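Local coordinates for protein YfnB (Bacillus subtilis, PDB 3ED5) that probably hydrolyses phosphate esters as a haloacid dehalogenase-superfamily enzyme, perhaps as a 5'-nucleotidase of the YjjG family, at residues K49-N52 and Q53-R57; H102-I105 and D106-D110; N165-F168 and E169-Q173. All coordinates share one frame; numbering follows the deposited sequence. Where two conformers were deposited one is given.

Contact 1: K49-N52 and Q53-R57. With FMT (formic acid), chain E.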
loop_
_atom_site.group_PDB
_atom_site.type_symbol
_atom_site.label_atom_id
_atom_site.label_comp_id
_atom_site.label_asym_id
_atom_site.label_seq_id
_atom_site.Cartn_x
_atom_site.Cartn_y
_atom_site.Cartn_z
ATOM N N LYS A 49 12.584 1.424 -10.319
ATOM C CA LYS A 49 11.976 0.567 -9.288
ATOM C C LYS A 49 12.920 0.330 -8.104
ATOM O O LYS A 49 12.463 0.380 -6.955
ATOM C CB LYS A 49 11.447 -0.740 -9.881
ATOM C CG LYS A 49 10.252 -0.515 -10.840
ATOM C CD LYS A 49 9.545 -1.831 -11.141
ATOM C CE LYS A 49 8.321 -1.654 -12.039
ATOM N NZ LYS A 49 8.634 -1.921 -13.480
ATOM N N THR A 50 14.218 0.150 -8.368
ATOM C CA THR A 50 15.171 -0.101 -7.298
ATOM C C THR A 50 15.360 1.160 -6.438
ATOM O O THR A 50 15.381 1.081 -5.188
ATOM C CB THR A 50 16.542 -0.597 -7.848
ATOM O OG1 THR A 50 16.332 -1.775 -8.660
ATOM C CG2 THR A 50 17.495 -0.936 -6.691
ATOM N N ILE A 51 15.525 2.297 -7.122
ATOM C CA ILE A 51 15.673 3.587 -6.439
ATOM C C ILE A 51 14.434 3.877 -5.592
ATOM O O ILE A 51 14.563 4.208 -4.408
ATOM C CB ILE A 51 15.866 4.717 -7.420
ATOM C CG1 ILE A 51 17.292 4.613 -7.982
ATOM C CG2 ILE A 51 15.713 6.095 -6.759
ATOM C CD1 ILE A 51 17.545 5.421 -9.328
ATOM N N ASN A 52 13.262 3.745 -6.206
ATOM C CA ASN A 52 12.008 4.066 -5.534
ATOM C C ASN A 52 11.854 3.168 -4.308
ATOM O O ASN A 52 11.512 3.661 -3.201
ATOM C CB ASN A 52 10.825 3.922 -6.488
ATOM C CG ASN A 52 9.518 4.364 -5.859
ATOM O OD1 ASN A 52 9.417 5.474 -5.341
ATOM N ND2 ASN A 52 8.506 3.493 -5.905
ATOM N N GLN A 53 12.154 1.879 -4.479
ATOM C CA GLN A 53 12.061 0.917 -3.348
ATOM C C GLN A 53 12.996 1.318 -2.191
ATOM O O GLN A 53 12.572 1.324 -1.037
ATOM C CB GLN A 53 12.308 -0.544 -3.802
ATOM C CG GLN A 53 12.493 -1.600 -2.678
ATOM C CD GLN A 53 11.226 -1.884 -1.872
ATOM O OE1 GLN A 53 10.115 -1.540 -2.296
ATOM N NE2 GLN A 53 11.388 -2.523 -0.688
ATOM N N GLY A 54 14.242 1.671 -2.497
ATOM C CA GLY A 54 15.201 2.069 -1.471
ATOM C C GLY A 54 14.783 3.327 -0.725
ATOM O O GLY A 54 15.026 3.438 0.463
ATOM N N LEU A 55 14.195 4.290 -1.440
ATOM C CA LEU A 55 13.781 5.544 -0.812
ATOM C C LEU A 55 12.559 5.273 0.083
ATOM O O LEU A 55 12.541 5.719 1.229
ATOM C CB LEU A 55 13.471 6.621 -1.864
ATOM C CG LEU A 55 14.644 7.039 -2.776
ATOM C CD1 LEU A 55 14.104 7.927 -3.892
ATOM C CD2 LEU A 55 15.718 7.770 -1.977
ATOM N N TRP A 56 11.580 4.512 -0.410
ATOM C CA TRP A 56 10.413 4.189 0.463
ATOM C C TRP A 56 10.867 3.404 1.683
ATOM O O TRP A 56 10.358 3.628 2.794
ATOM C CB TRP A 56 9.267 3.450 -0.271
ATOM C CG TRP A 56 8.457 4.359 -1.104
ATOM C CD1 TRP A 56 8.757 4.766 -2.421
ATOM C CD2 TRP A 56 7.271 5.069 -0.732
ATOM N NE1 TRP A 56 7.794 5.648 -2.863
ATOM C CE2 TRP A 56 6.874 5.844 -1.852
ATOM C CE3 TRP A 56 6.440 5.063 0.425
ATOM C CZ2 TRP A 56 5.723 6.643 -1.852
ATOM C CZ3 TRP A 56 5.290 5.884 0.428
ATOM C CH2 TRP A 56 4.942 6.668 -0.704
ATOM N N ARG A 57 11.817 2.490 1.516
ATOM C CA ARG A 57 12.325 1.774 2.693
ATOM C C ARG A 57 12.949 2.740 3.696
ATOM O O ARG A 57 12.730 2.606 4.905
ATOM C CB ARG A 57 13.346 0.673 2.343
ATOM C CG ARG A 57 12.668 -0.563 1.738
ATOM C CD ARG A 57 11.827 -1.334 2.805
ATOM N NE ARG A 57 12.721 -1.857 3.829
ATOM C CZ ARG A 57 12.638 -1.605 5.128
ATOM N NH1 ARG A 57 11.661 -0.851 5.628
ATOM N NH2 ARG A 57 13.536 -2.139 5.942
HETATM C C FMT E . 8.616 0.419 -7.229
HETATM O O1 FMT E . 8.453 1.465 -7.845
HETATM O O2 FMT E . 9.600 0.175 -6.533
#

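Contact 2: H102-I105 and D106-D110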
loop_
_atom_site.group_PDB
_atom_site.type_symbol
_atom_site.label_atom_id
_atom_site.label_comp_id
_atom_site.label_asym_id
_atom_site.label_seq_id
_atom_site.Cartn_x
_atom_site.Cartn_y
_atom_site.Cartn_z
ATOM N N HIS A 102 -6.904 3.558 -10.966
ATOM C CA HIS A 102 -7.626 2.938 -9.821
ATOM C C HIS A 102 -8.023 1.513 -10.172
ATOM O O HIS A 102 -9.079 1.035 -9.772
ATOM C CB HIS A 102 -8.865 3.763 -9.411
ATOM C CG HIS A 102 -9.662 4.264 -10.570
ATOM N ND1 HIS A 102 -10.696 3.552 -11.143
ATOM C CD2 HIS A 102 -9.534 5.398 -11.300
ATOM C CE1 HIS A 102 -11.159 4.222 -12.183
ATOM N NE2 HIS A 102 -10.481 5.352 -12.286
ATOM N N GLN A 103 -7.176 0.852 -10.973
ATOM C CA GLN A 103 -7.324 -0.566 -11.293
ATOM C C GLN A 103 -7.417 -1.388 -10.002
ATOM O O GLN A 103 -6.736 -1.078 -9.020
ATOM C CB GLN A 103 -6.101 -1.031 -12.120
ATOM C CG GLN A 103 -5.875 -0.187 -13.390
ATOM C CD GLN A 103 -4.899 0.984 -13.200
ATOM O OE1 GLN A 103 -4.714 1.489 -12.096
ATOM N NE2 GLN A 103 -4.251 1.395 -14.294
ATOM N N LEU A 104 -8.260 -2.427 -10.023
ATOM C CA LEU A 104 -8.464 -3.288 -8.843
ATOM C C LEU A 104 -7.627 -4.552 -8.936
ATOM O O LEU A 104 -7.370 -5.069 -10.033
ATOM C CB LEU A 104 -9.946 -3.703 -8.744
ATOM C CG LEU A 104 -10.926 -2.600 -8.325
ATOM C CD1 LEU A 104 -12.364 -2.934 -8.730
ATOM C CD2 LEU A 104 -10.832 -2.338 -6.837
ATOM N N ILE A 105 -7.196 -5.046 -7.778
ATOM C CA ILE A 105 -6.715 -6.426 -7.673
ATOM C C ILE A 105 -7.867 -7.374 -7.986
ATOM O O ILE A 105 -9.022 -7.088 -7.622
ATOM C CB ILE A 105 -6.149 -6.693 -6.266
ATOM C CG1 ILE A 105 -4.902 -5.809 -6.018
ATOM C CG2 ILE A 105 -5.840 -8.186 -6.072
ATOM C CD1 ILE A 105 -3.639 -6.256 -6.838
ATOM N N ASP A 106 -7.557 -8.504 -8.631
ATOM C CA ASP A 106 -8.546 -9.528 -8.969
ATOM C C ASP A 106 -9.409 -9.913 -7.767
ATOM O O ASP A 106 -8.877 -10.259 -6.706
ATOM C CB ASP A 106 -7.848 -10.781 -9.519
ATOM C CG ASP A 106 -7.352 -10.597 -10.940
ATOM O OD1 ASP A 106 -7.792 -9.637 -11.626
ATOM O OD2 ASP A 106 -6.507 -11.420 -11.381
ATOM N N GLY A 107 -10.726 -9.782 -7.944
ATOM C CA GLY A 107 -11.684 -10.138 -6.887
ATOM C C GLY A 107 -11.837 -9.146 -5.745
ATOM O O GLY A 107 -12.651 -9.410 -4.839
ATOM N N ALA A 108 -11.085 -8.029 -5.755
ATOM C CA ALA A 108 -11.104 -7.095 -4.606
ATOM C C ALA A 108 -12.478 -6.497 -4.338
ATOM O O ALA A 108 -12.896 -6.410 -3.169
ATOM C CB ALA A 108 -10.033 -5.970 -4.751
ATOM N N PHE A 109 -13.199 -6.090 -5.382
ATOM C CA PHE A 109 -14.495 -5.426 -5.137
ATOM C C PHE A 109 -15.483 -6.404 -4.485
ATOM O O PHE A 109 -16.129 -6.072 -3.473
ATOM C CB PHE A 109 -15.090 -4.803 -6.404
ATOM C CG PHE A 109 -16.305 -3.987 -6.147
ATOM C CD1 PHE A 109 -16.190 -2.613 -5.949
ATOM C CD2 PHE A 109 -17.571 -4.587 -6.075
ATOM C CE1 PHE A 109 -17.313 -1.822 -5.694
ATOM C CE2 PHE A 109 -18.702 -3.803 -5.805
ATOM C CZ PHE A 109 -18.561 -2.413 -5.634
ATOM N N ASP A 110 -15.602 -7.596 -5.062
ATOM C CA ASP A 110 -16.545 -8.586 -4.518
ATOM C C ASP A 110 -16.147 -9.000 -3.088
ATOM O O ASP A 110 -17.030 -9.149 -2.200
ATOM C CB ASP A 110 -16.644 -9.802 -5.432
ATOM C CG ASP A 110 -17.305 -9.480 -6.768
ATOM O OD1 ASP A 110 -17.976 -8.415 -6.900
ATOM O OD2 ASP A 110 -17.143 -10.297 -7.701
HETATM O O HOH W 1 -8.855 -6.949 -11.542
#

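Contact 3: N165-F168 and E169-Q173. With FMT (formic acid), chain K.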
loop_
_atom_site.group_PDB
_atom_site.type_symbol
_atom_site.label_atom_id
_atom_site.label_comp_id
_atom_site.label_asym_id
_atom_site.label_seq_id
_atom_site.Cartn_x
_atom_site.Cartn_y
_atom_site.Cartn_z
ATOM N N ASN A 165 -0.365 2.628 17.135
ATOM C CA ASN A 165 -1.006 3.165 18.360
ATOM C C ASN A 165 -2.079 4.166 17.986
ATOM O O ASN A 165 -3.159 4.220 18.596
ATOM C CB ASN A 165 -0.017 3.899 19.273
ATOM C CG ASN A 165 0.991 2.987 19.931
ATOM O OD1 ASN A 165 0.832 1.753 19.969
ATOM N ND2 ASN A 165 2.042 3.591 20.473
ATOM N N TYR A 166 -1.748 5.010 17.008
ATOM C CA TYR A 166 -2.646 6.037 16.524
ATOM C C TYR A 166 -3.949 5.430 15.978
ATOM O O TYR A 166 -5.067 5.883 16.325
ATOM C CB TYR A 166 -1.919 6.867 15.427
ATOM C CG TYR A 166 -2.774 7.953 14.818
ATOM C CD1 TYR A 166 -2.597 9.292 15.180
ATOM C CD2 TYR A 166 -3.726 7.649 13.836
ATOM C CE1 TYR A 166 -3.401 10.299 14.605
ATOM C CE2 TYR A 166 -4.520 8.627 13.272
ATOM C CZ TYR A 166 -4.354 9.936 13.654
ATOM O OH TYR A 166 -5.151 10.902 13.074
ATOM N N VAL A 167 -3.796 4.385 15.167
ATOM C CA VAL A 167 -4.932 3.656 14.580
ATOM C C VAL A 167 -5.770 3.014 15.694
ATOM O O VAL A 167 -7.007 3.146 15.710
ATOM C CB VAL A 167 -4.443 2.553 13.666
ATOM C CG1 VAL A 167 -5.610 1.651 13.162
ATOM C CG2 VAL A 167 -3.703 3.189 12.473
ATOM N N PHE A 168 -5.095 2.322 16.594
ATOM C CA PHE A 168 -5.836 1.583 17.666
ATOM C C PHE A 168 -6.663 2.492 18.565
ATOM O O PHE A 168 -7.765 2.120 18.992
ATOM C CB PHE A 168 -4.888 0.733 18.516
ATOM C CG PHE A 168 -4.112 -0.300 17.734
ATOM C CD1 PHE A 168 -4.484 -0.660 16.436
ATOM C CD2 PHE A 168 -3.016 -0.929 18.329
ATOM C CE1 PHE A 168 -3.780 -1.640 15.727
ATOM C CE2 PHE A 168 -2.289 -1.913 17.629
ATOM C CZ PHE A 168 -2.672 -2.261 16.319
ATOM N N GLU A 169 -6.134 3.681 18.855
ATOM C CA GLU A 169 -6.851 4.629 19.711
ATOM C C GLU A 169 -8.134 5.109 19.029
ATOM O O GLU A 169 -9.010 5.629 19.663
ATOM C CB GLU A 169 -5.943 5.818 20.042
ATOM C CG GLU A 169 -4.813 5.508 21.012
ATOM C CD GLU A 169 -5.299 4.971 22.376
ATOM O OE1 GLU A 169 -6.136 5.625 23.033
ATOM O OE2 GLU A 169 -4.841 3.873 22.788
ATOM N N ARG A 170 -8.223 4.946 17.712
ATOM C CA ARG A 170 -9.330 5.485 16.927
ATOM C C ARG A 170 -10.306 4.414 16.407
ATOM O O ARG A 170 -11.207 4.721 15.625
ATOM C CB ARG A 170 -8.767 6.355 15.790
ATOM C CG ARG A 170 -8.240 7.683 16.332
ATOM C CD ARG A 170 -7.195 8.305 15.365
ATOM N NE ARG A 170 -6.693 9.552 15.951
ATOM C CZ ARG A 170 -5.743 9.614 16.874
ATOM N NH1 ARG A 170 -5.369 10.798 17.359
ATOM N NH2 ARG A 170 -5.167 8.499 17.330
ATOM N N ILE A 171 -10.172 3.174 16.883
ATOM C CA ILE A 171 -11.124 2.100 16.530
ATOM C C ILE A 171 -11.916 1.794 17.799
ATOM O O ILE A 171 -11.314 1.390 18.777
ATOM C CB ILE A 171 -10.410 0.826 16.045
ATOM C CG1 ILE A 171 -9.620 1.101 14.726
ATOM C CG2 ILE A 171 -11.405 -0.319 15.820
ATOM C CD1 ILE A 171 -8.732 -0.105 14.301
ATOM N N PRO A 172 -13.243 2.022 17.782
ATOM C CA PRO A 172 -14.083 1.842 18.985
ATOM C C PRO A 172 -14.019 0.383 19.445
ATOM O O PRO A 172 -14.129 -0.519 18.605
ATOM C CB PRO A 172 -15.486 2.185 18.470
ATOM C CG PRO A 172 -15.264 2.951 17.182
ATOM C CD PRO A 172 -14.067 2.329 16.594
ATOM N N GLN A 173 -13.792 0.167 20.752
ATOM C CA GLN A 173 -13.719 -1.187 21.321
ATOM C C GLN A 173 -12.630 -2.046 20.660
ATOM O O GLN A 173 -12.802 -3.260 20.461
ATOM C CB GLN A 173 -15.083 -1.890 21.221
ATOM C CG GLN A 173 -16.211 -1.192 21.980
ATOM C CD GLN A 173 -16.183 -1.489 23.460
ATOM O OE1 GLN A 173 -15.461 -0.843 24.217
ATOM N NE2 GLN A 173 -16.973 -2.467 23.883
HETATM C C FMT K . -1.994 9.262 19.322
HETATM O O1 FMT K . -2.696 8.286 19.629
HETATM O O2 FMT K . -2.399 10.434 19.240
HETATM O O HOH W 2 -2.919 3.114 21.195
HETATM O O HOH W 3 -9.717 2.283 20.817
#

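Contact 1: K49-N52 and Q53-R57
Helix 42-60 of this HAD-family hydrolase carries Asn52 and Trp56 on one face, one turn apart, where the helix meets helices 21-35 and 66-80. The two side chains run side by side in the same direction, with amide and indole planes 80° apart. Asn52 OD1 sits at the edge of the indole, near its plane, 3.0 Å from Trp56 NE1. The same oxygen accepts a hydrogen bond from Arg73 of helix 66-80, whose side chain also packs against Trp56. With CG anti to the backbone N (chi1 -175°), the Asn52 amide swings along the helix toward Trp56, and ND2 is left to donate to O1 of a formic acid molecule at 2.8 Å, with an N-H...O angle of 150°. This formic acid probably comes from the crystallisation liquor. Beneath the side chains the alpha-helical ladder is regular: Trp56 N bonds to Asn52 O at 2.9 Å. Ile51 and Leu55 run alongside each other, Ile51 CG2 to Leu55 CD1 3.8 Å. With an alanine in place of Asn52, Arg73 is likely to lose this acceptor and the formic acid its N-H donor. The amide thus works at both ends, and the positive charge of Arg73 beside OD1 would probably polarise it, making ND2 a somewhat better donor to the formic acid oxygen.

Contact 2: H102-I105 and D106-D110
Leu104 reaches from the loop after helix 87-98 onto the first turn of helix 108-116, and its side chain can be followed outward. CB sets off toward the following residues, and CG, anti to the carbonyl carbon (chi1 -72°), carries the two methyls to different partners. CD1 ends 4.0 Å from Phe109 CB, the two side chains meeting at a slant, whereas CD2 approaches Ala108 CB at 4.3 Å. Leu19 and Leu141 add further apolar contacts to Leu104, and the Phe109 ring beyond packs edge-to-face with Phe144.

Ile105 brings CB to 4.2 Å from Ala108 CB, and Leu223 touches both residues. The backbone evidence for the bend is the bond from Ala108 N to Ile105 O, 2.9 Å long with an N-H...O angle of 160°. A water donates to both Leu104 O, at 2.8 Å, and Asp106 OD1, at 2.9 Å, tying the carboxylate back to the chain. Gly107 takes a positive phi of 77°, as expected for the third position of a type II beta turn. Such a turn, from Ile105 to Ala108 with Gly107 as N-cap residue, here leads the chain directly into helix 108-116.

Contact 3: N165-F168 and E169-Q173
Tyr166 and Arg170 form a cation-pi stack at the C-terminal end of helix 161-169, in the helix-to-strand connection of the Rossmann-like HAD domain. The guanidinium lies flat on one ring face, planes 3° apart, with Arg170 CZ 3.5 Å from the ring centroid. Arg170 CD adds a CH-pi contact over that face. With CG anti to the carbonyl carbon (chi1 -74°), the arginine chain turns toward the preceding turn, and its extended run from CG to NE carries the guanidinium to the ring. There NH2 donates to Tyr166 O at 2.8 Å, this oxygen lying near the guanidinium plane. One residue therefore holds the group twice, by ring and by carbonyl, which fixes its rotation.

Further out, Arg170 N bonds to Val167 O at 3.0 Å, an i to i+3 bond as the helix gives out, while the bond from Ile171 N to Phe168 O is weak. Val167 CG1 and Ile171 CD1 pack side by side at 3.8 Å, and both side chains rest on Phe149 of strand 147-150. Phe168 stacks on Phe174. Glu169 N bonds to Asn165 O, an oxygen that also receives a water shared with Glu169 OE2. A second water bridges the leaving chain, donating to Phe168 O and, at 2.7 Å, to Ile171 O.

How the contacts relate
From the N terminus, strand 9-12 is followed directly by Asp13, the probable nucleophile, and helix 21-35 leads on to helix 42-60. There contact 1 spans one turn in mid-helix and closes no loop. Contact 2 comes after helix 87-98, where the chain turns back from the helical region into the sheet domain; it closes a tight turn before helix 108-116. Contact 3 ends helix 161-169 ahead of the central-sheet strand 179-183. The three follow in series, neither nested nor crossed, and do not touch: centres lie 25 to 30 Å apart. Contacts 1 and 2 flank the chain's centre on opposite sides, and contact 3 sits against strand 147-150 at one sheet edge.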